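PDB 5KKU: polyketide synthase type I from Bacillus amyloliquefaciens, which contributes an N-terminal dehydratase domain to the difficidin assembly line, where it probably removes water from beta-hydroxyacyl intermediates tethered to a phosphopantetheine arm. Local coordinates for residues 125-128 and 129-132; 239-243 and 244-248; 178-181 and 182-185. All coordinates share one frame; numbering follows the deposited sequence.

Contact 1: 125-128 and 129-132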
loop_
_atom_site.group_PDB
_atom_site.type_symbol
_atom_site.label_atom_id
_atom_site.label_comp_id
_atom_site.label_asym_id
_atom_site.label_seq_id
_atom_site.Cartn_x
_atom_site.Cartn_y
_atom_site.Cartn_z
ATOM N N GLU A 125 2.700 -1.665 22.184
ATOM C CA GLU A 125 3.915 -2.279 21.662
ATOM C C GLU A 125 3.813 -3.800 21.674
ATOM O O GLU A 125 2.812 -4.361 22.120
ATOM C CB GLU A 125 5.134 -1.828 22.472
ATOM C CG GLU A 125 5.131 -2.307 23.915
ATOM C CD GLU A 125 6.283 -1.737 24.720
ATOM O OE1 GLU A 125 6.353 -0.499 24.865
ATOM O OE2 GLU A 125 7.117 -2.528 25.206
ATOM N N LEU A 126 4.854 -4.463 21.182
ATOM C CA LEU A 126 4.882 -5.886 21.136
ATOM C C LEU A 126 6.302 -6.371 21.225
ATOM O O LEU A 126 7.195 -5.785 20.664
ATOM C CB LEU A 126 4.255 -6.258 19.781
ATOM C CG LEU A 126 4.347 -7.674 19.238
ATOM C CD1 LEU A 126 3.320 -8.583 19.867
ATOM C CD2 LEU A 126 4.256 -7.694 17.728
ATOM N N ASN A 127 6.483 -7.464 21.939
ATOM C CA ASN A 127 7.773 -8.071 22.050
ATOM C C ASN A 127 8.072 -8.894 20.823
ATOM O O ASN A 127 7.659 -10.015 20.738
ATOM C CB ASN A 127 7.898 -8.932 23.308
ATOM C CG ASN A 127 9.331 -9.252 23.666
ATOM O OD1 ASN A 127 10.130 -9.628 22.855
ATOM N ND2 ASN A 127 9.638 -9.085 24.897
ATOM N N ILE A 128 8.822 -8.314 19.908
ATOM C CA ILE A 128 9.138 -8.932 18.644
ATOM C C ILE A 128 9.874 -10.256 18.825
ATOM O O ILE A 128 9.456 -11.217 18.257
ATOM C CB ILE A 128 9.829 -7.980 17.657
ATOM C CG1 ILE A 128 8.830 -7.061 16.985
ATOM C CG2 ILE A 128 10.442 -8.715 16.494
ATOM C CD1 ILE A 128 8.226 -6.079 17.889
ATOM N N GLU A 129 10.935 -10.256 19.592
ATOM C CA GLU A 129 11.692 -11.434 19.873
ATOM C C GLU A 129 10.870 -12.563 20.467
ATOM O O GLU A 129 10.998 -13.667 20.055
ATOM C CB GLU A 129 12.736 -11.106 20.877
ATOM C CG GLU A 129 14.071 -10.631 20.448
ATOM C CD GLU A 129 15.036 -10.893 21.582
ATOM O OE1 GLU A 129 15.415 -9.967 22.277
ATOM O OE2 GLU A 129 15.351 -12.055 21.832
ATOM N N ALA A 130 10.075 -12.241 21.445
ATOM C CA ALA A 130 9.270 -13.221 22.072
ATOM C C ALA A 130 8.235 -13.821 21.140
ATOM O O ALA A 130 7.974 -14.960 21.221
ATOM C CB ALA A 130 8.626 -12.668 23.314
ATOM N N PHE A 131 7.658 -12.999 20.273
ATOM C CA PHE A 131 6.697 -13.452 19.282
ATOM C C PHE A 131 7.329 -14.458 18.361
ATOM O O PHE A 131 6.767 -15.456 18.099
ATOM C CB PHE A 131 6.098 -12.311 18.470
ATOM C CG PHE A 131 4.852 -12.693 17.727
ATOM C CD1 PHE A 131 4.914 -13.297 16.500
ATOM C CD2 PHE A 131 3.624 -12.453 18.260
ATOM C CE1 PHE A 131 3.785 -13.682 15.842
ATOM C CE2 PHE A 131 2.496 -12.809 17.607
ATOM C CZ PHE A 131 2.569 -13.417 16.382
ATOM N N MET A 132 8.505 -14.153 17.867
ATOM C CA MET A 132 9.224 -15.038 16.961
ATOM C C MET A 132 9.639 -16.373 17.568
ATOM O O MET A 132 9.451 -17.391 16.984
ATOM C CB MET A 132 10.442 -14.353 16.381
ATOM C CG MET A 132 10.189 -13.316 15.309
ATOM S SD MET A 132 11.646 -12.346 14.934
ATOM C CE MET A 132 11.259 -11.654 13.377
#
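N127 turns CG anti to its own backbone N (chi1 -163°), which carries the amide forward over the first turn of helix 128-133 and delivers OD1 to the backbone N of A130. This is an N-cap: OD1 accepts from A130 N at 3.0 Å in a nearly straight bond, although the donor stands above the amide carbonyl plane, 49° out of it, and does not meet a lone pair. The methyl of A130 packs in van der Waals contact beside the same amide, its CB 3.5 Å from N127 CG. Helical bonding starts at once behind the cap, with F131 N to N127 O and then M132 N to I128 O.

The flanking pair L126 and F131, the residue before the cap and the fourth after it, form a hydrophobic staple. F131 also sets CG anti to its backbone N, and L126 CD1 approaches ring atom CD2 obliquely at 4.2 Å. Both side chains rest on L174 of strand 172-178, so the staple fastens the helix start to the sheet of the C-terminal hotdog region. E129 has its charged partner one turn on, K133. One turn apart, I128 and M132 run side by side, pointing the same way, against Y238, with I128 CG2 4.1 Å from M132 SD.

Contact 2: 239-243 and 244-248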
loop_
_atom_site.group_PDB
_atom_site.type_symbol
_atom_site.label_atom_id
_atom_site.label_comp_id
_atom_site.label_asym_id
_atom_site.label_seq_id
_atom_site.Cartn_x
_atom_site.Cartn_y
_atom_site.Cartn_z
ATOM N N THR A 239 5.355 -6.168 10.571
ATOM C CA THR A 239 3.968 -5.981 10.377
ATOM C C THR A 239 3.123 -6.966 11.182
ATOM O O THR A 239 3.071 -8.116 10.899
ATOM C CB THR A 239 3.628 -6.002 8.869
ATOM O OG1 THR A 239 4.308 -4.931 8.214
ATOM C CG2 THR A 239 2.165 -5.856 8.667
ATOM N N TYR A 240 2.450 -6.491 12.195
ATOM C CA TYR A 240 1.653 -7.302 13.012
ATOM C C TYR A 240 0.185 -7.232 12.618
ATOM O O TYR A 240 -0.315 -6.185 12.317
ATOM C CB TYR A 240 1.826 -6.855 14.435
ATOM C CG TYR A 240 0.862 -7.454 15.385
ATOM C CD1 TYR A 240 1.133 -8.636 15.993
ATOM C CD2 TYR A 240 -0.292 -6.832 15.694
ATOM C CE1 TYR A 240 0.266 -9.204 16.842
ATOM C CE2 TYR A 240 -1.175 -7.396 16.560
ATOM C CZ TYR A 240 -0.876 -8.583 17.138
ATOM O OH TYR A 240 -1.710 -9.166 17.965
ATOM N N SER A 241 -0.497 -8.348 12.655
ATOM C CA SER A 241 -1.887 -8.449 12.306
ATOM C C SER A 241 -2.614 -9.509 13.177
ATOM O O SER A 241 -2.070 -10.511 13.507
ATOM C CB SER A 241 -1.965 -8.732 10.823
ATOM O OG SER A 241 -3.211 -9.065 10.366
ATOM N N ALA A 242 -3.829 -9.207 13.593
ATOM C CA ALA A 242 -4.596 -10.107 14.426
ATOM C C ALA A 242 -5.888 -10.612 13.828
ATOM O O ALA A 242 -6.611 -9.926 13.191
ATOM C CB ALA A 242 -4.863 -9.486 15.757
ATOM N N LYS A 243 -6.160 -11.863 14.095
ATOM C CA LYS A 243 -7.348 -12.504 13.610
ATOM C C LYS A 243 -8.637 -11.864 14.056
ATOM O O LYS A 243 -9.488 -11.670 13.273
ATOM C CB LYS A 243 -7.327 -13.999 13.892
ATOM C CG LYS A 243 -8.317 -14.755 13.042
ATOM C CD LYS A 243 -7.943 -16.178 12.756
ATOM C CE LYS A 243 -9.134 -17.079 12.962
ATOM N NZ LYS A 243 -9.851 -16.743 14.228
ATOM N N ASN A 244 -8.694 -11.453 15.303
ATOM C CA ASN A 244 -9.841 -10.753 15.850
ATOM C C ASN A 244 -10.210 -9.421 15.214
ATOM O O ASN A 244 -11.308 -8.994 15.317
ATOM C CB ASN A 244 -9.757 -10.631 17.382
ATOM C CG ASN A 244 -8.984 -9.443 17.844
ATOM O OD1 ASN A 244 -8.079 -8.995 17.199
ATOM N ND2 ASN A 244 -9.334 -8.942 18.982
ATOM N N SER A 245 -9.274 -8.788 14.553
ATOM C CA SER A 245 -9.473 -7.601 13.794
ATOM C C SER A 245 -9.959 -7.867 12.380
ATOM O O SER A 245 -10.160 -6.962 11.648
ATOM C CB SER A 245 -8.191 -6.784 13.801
ATOM O OG SER A 245 -7.425 -6.958 12.631
ATOM N N ARG A 246 -10.056 -9.112 11.976
ATOM C CA ARG A 246 -10.489 -9.440 10.632
ATOM C C ARG A 246 -11.976 -9.721 10.566
ATOM O O ARG A 246 -12.484 -10.454 11.353
ATOM C CB ARG A 246 -9.725 -10.633 10.133
ATOM C CG ARG A 246 -9.955 -11.084 8.720
ATOM C CD ARG A 246 -8.889 -12.087 8.313
ATOM N NE ARG A 246 -7.608 -11.500 7.997
ATOM C CZ ARG A 246 -6.759 -11.004 8.886
ATOM N NH1 ARG A 246 -7.037 -11.057 10.160
ATOM N NH2 ARG A 246 -5.633 -10.455 8.509
ATOM N N THR A 247 -12.666 -9.111 9.623
ATOM C CA THR A 247 -14.023 -9.439 9.315
ATOM C C THR A 247 -14.140 -9.636 7.834
ATOM O O THR A 247 -13.295 -9.224 7.073
ATOM C CB THR A 247 -15.035 -8.354 9.719
ATOM O OG1 THR A 247 -14.774 -7.153 9.016
ATOM C CG2 THR A 247 -15.029 -8.119 11.209
ATOM N N GLU A 248 -15.212 -10.288 7.445
ATOM C CA GLU A 248 -15.432 -10.633 6.078
ATOM C C GLU A 248 -16.887 -10.830 5.697
ATOM O O GLU A 248 -17.736 -11.051 6.527
ATOM C CB GLU A 248 -14.593 -11.839 5.719
ATOM C CG GLU A 248 -15.265 -13.183 5.775
ATOM C CD GLU A 248 -14.288 -14.318 5.726
ATOM O OE1 GLU A 248 -13.090 -14.079 5.842
ATOM O OE2 GLU A 248 -14.730 -15.463 5.571
#
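R246 folds back over S241-K243, and its side chain follows the turn from CB to NH2. CB packs on K243 O at 3.3 Å, the same oxygen that accepts the backbone N of R246 at 2.9 Å. CG leaves anti to the backbone N, and the bend at chi3 (-77°) swings the guanidinium back along the incoming strand, edge first. NH1 then reaches A242 O at 3.3 Å, a weak and bent bond, and passes beside K243 CA. NH2, at the far tip, gives S241 OG a straighter but long and also weak bond of 3.4 Å, with OG lying in the guanidinium plane.

A242 O is the focus of the turn. S245 OG donates to it at 3.1 Å in the carbonyl plane, on a lone pair, S245 N donates from above that plane at 3.2 Å, and R246 NH1 adds the weak third bond. The bonds S245 N to A242 O and R246 N to K243 O are successive i to i+3 bonds, which make a short 3-10 turn that interrupts strand 236-248. N244 OD1 lies 3.6 Å from A242 CB.

Within the C-terminal hotdog region, 172-178 pairs with the strand before the turn, and 258-266 pairs with it both before and after, through Y240 with T264 and T247 with S260. R246 lies on A261, while F207 from a loop packs against both R246 and K243.

Contact 3: 178-181 and 182-185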
loop_
_atom_site.group_PDB
_atom_site.type_symbol
_atom_site.label_atom_id
_atom_site.label_comp_id
_atom_site.label_asym_id
_atom_site.label_seq_id
_atom_site.Cartn_x
_atom_site.Cartn_y
_atom_site.Cartn_z
ATOM N N THR A 178 12.255 -6.968 4.954
ATOM C CA THR A 178 13.425 -6.189 4.620
ATOM C C THR A 178 13.494 -5.906 3.131
ATOM O O THR A 178 13.183 -6.720 2.331
ATOM C CB THR A 178 14.719 -6.846 5.071
ATOM O OG1 THR A 178 14.693 -7.015 6.472
ATOM C CG2 THR A 178 15.844 -6.004 4.807
ATOM N N LEU A 179 13.952 -4.738 2.761
ATOM C CA LEU A 179 14.097 -4.407 1.384
ATOM C C LEU A 179 15.279 -5.084 0.719
ATOM O O LEU A 179 16.171 -5.523 1.371
ATOM C CB LEU A 179 14.210 -2.923 1.212
ATOM C CG LEU A 179 13.251 -2.061 1.997
ATOM C CD1 LEU A 179 13.748 -0.648 1.877
ATOM C CD2 LEU A 179 11.861 -2.164 1.466
ATOM N N SER A 180 15.258 -5.191 -0.586
ATOM C CA SER A 180 16.431 -5.506 -1.346
ATOM C C SER A 180 17.410 -4.343 -1.272
ATOM O O SER A 180 17.016 -3.271 -1.001
ATOM C CB SER A 180 16.053 -5.749 -2.798
ATOM O OG SER A 180 15.600 -4.586 -3.428
ATOM N N ASP A 181 18.674 -4.593 -1.516
ATOM C CA ASP A 181 19.650 -3.548 -1.420
ATOM C C ASP A 181 19.301 -2.358 -2.314
ATOM O O ASP A 181 19.347 -1.253 -1.877
ATOM C CB ASP A 181 21.045 -4.051 -1.690
ATOM C CG ASP A 181 21.597 -4.932 -0.578
ATOM O OD1 ASP A 181 21.436 -4.669 0.613
ATOM O OD2 ASP A 181 22.236 -5.906 -0.915
ATOM N N LEU A 182 18.938 -2.603 -3.567
ATOM C CA LEU A 182 18.421 -1.571 -4.443
ATOM C C LEU A 182 17.291 -0.739 -3.829
ATOM O O LEU A 182 17.350 0.463 -3.806
ATOM C CB LEU A 182 17.948 -2.174 -5.745
ATOM C CG LEU A 182 17.238 -1.235 -6.672
ATOM C CD1 LEU A 182 18.261 -0.337 -7.313
ATOM C CD2 LEU A 182 16.500 -2.006 -7.728
ATOM N N ALA A 183 16.278 -1.404 -3.298
ATOM C CA ALA A 183 15.189 -0.755 -2.620
ATOM C C ALA A 183 15.611 -0.031 -1.385
ATOM O O ALA A 183 15.082 0.988 -1.074
ATOM C CB ALA A 183 14.116 -1.740 -2.288
ATOM N N GLU A 184 16.619 -0.547 -0.725
ATOM C CA GLU A 184 17.070 -0.003 0.522
ATOM C C GLU A 184 17.686 1.359 0.356
ATOM O O GLU A 184 17.575 2.178 1.218
ATOM C CB GLU A 184 18.011 -0.975 1.208
ATOM C CG GLU A 184 18.824 -0.383 2.307
ATOM C CD GLU A 184 17.988 0.272 3.364
ATOM O OE1 GLU A 184 16.912 -0.225 3.653
ATOM O OE2 GLU A 184 18.410 1.310 3.862
ATOM N N GLY A 185 18.308 1.608 -0.781
ATOM C CA GLY A 185 18.940 2.869 -1.040
ATOM C C GLY A 185 17.976 4.037 -1.136
ATOM O O GLY A 185 18.386 5.136 -1.070
#
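L179 points its side chain at the helix that follows it, and E184, five residues on, lies alongside it. The leucine CB meets the methyl of A183 at 3.7 Å, while its CD1 reaches along the helix flank, 3.6 Å from both A183 O and E184 CA. The glutamate bends at chi2 (56°), which brings OE1 back to 3.7 Å from L179 CD1; the carboxylate thus lies alongside the leucine while its OE1 is in a salt bridge with R187.

S180 stands at the N-cap position, right before the helix. Its OG sits between the backbone N and the carbonyl carbon (chi1 67°), from where it accepts the N-H of A183 at 3.3 Å in a rather straight bond, the A183 methyl lying close by. The hydroxyl is also hydrogen-bonded to E157 O, so it links the helix start to the loop between strands 153-155 and 162-168. The main chain continues the turn: E184 N bonds to S180 O at 2.8 Å and G185 N to D181 O.

L179 also packs against A195 and F196 of helix 194-200, which carries D198, the predicted proton donor, about 9 Å from the L179 side chain; H193, just ahead of that helix, bonds to A183 O. The arrangement is a serine N-cap at the start of a short helix, placed beside the presumed active site of a hotdog-fold dehydratase.

Overall arrangement
From the N terminus the chain first completes the strands of the N-terminal hotdog region, then reaches contact 1 at the start of helix 128-133. Contact 3 follows directly on strand 172-178, and contact 2 interrupts strand 236-248. Each closes a turn within one continuous stretch, so the three stand in series and none nests in or crosses another. Strands 172-178 and 236-248 pair antiparallel, and L126 CD2 packs on Y240 CD1 at 3.7 Å, tying contact 1 to the strand of contact 2. Contact 3 touches neither, its nearest atoms about 9 Å from each, and lies toward the predicted catalytic residues.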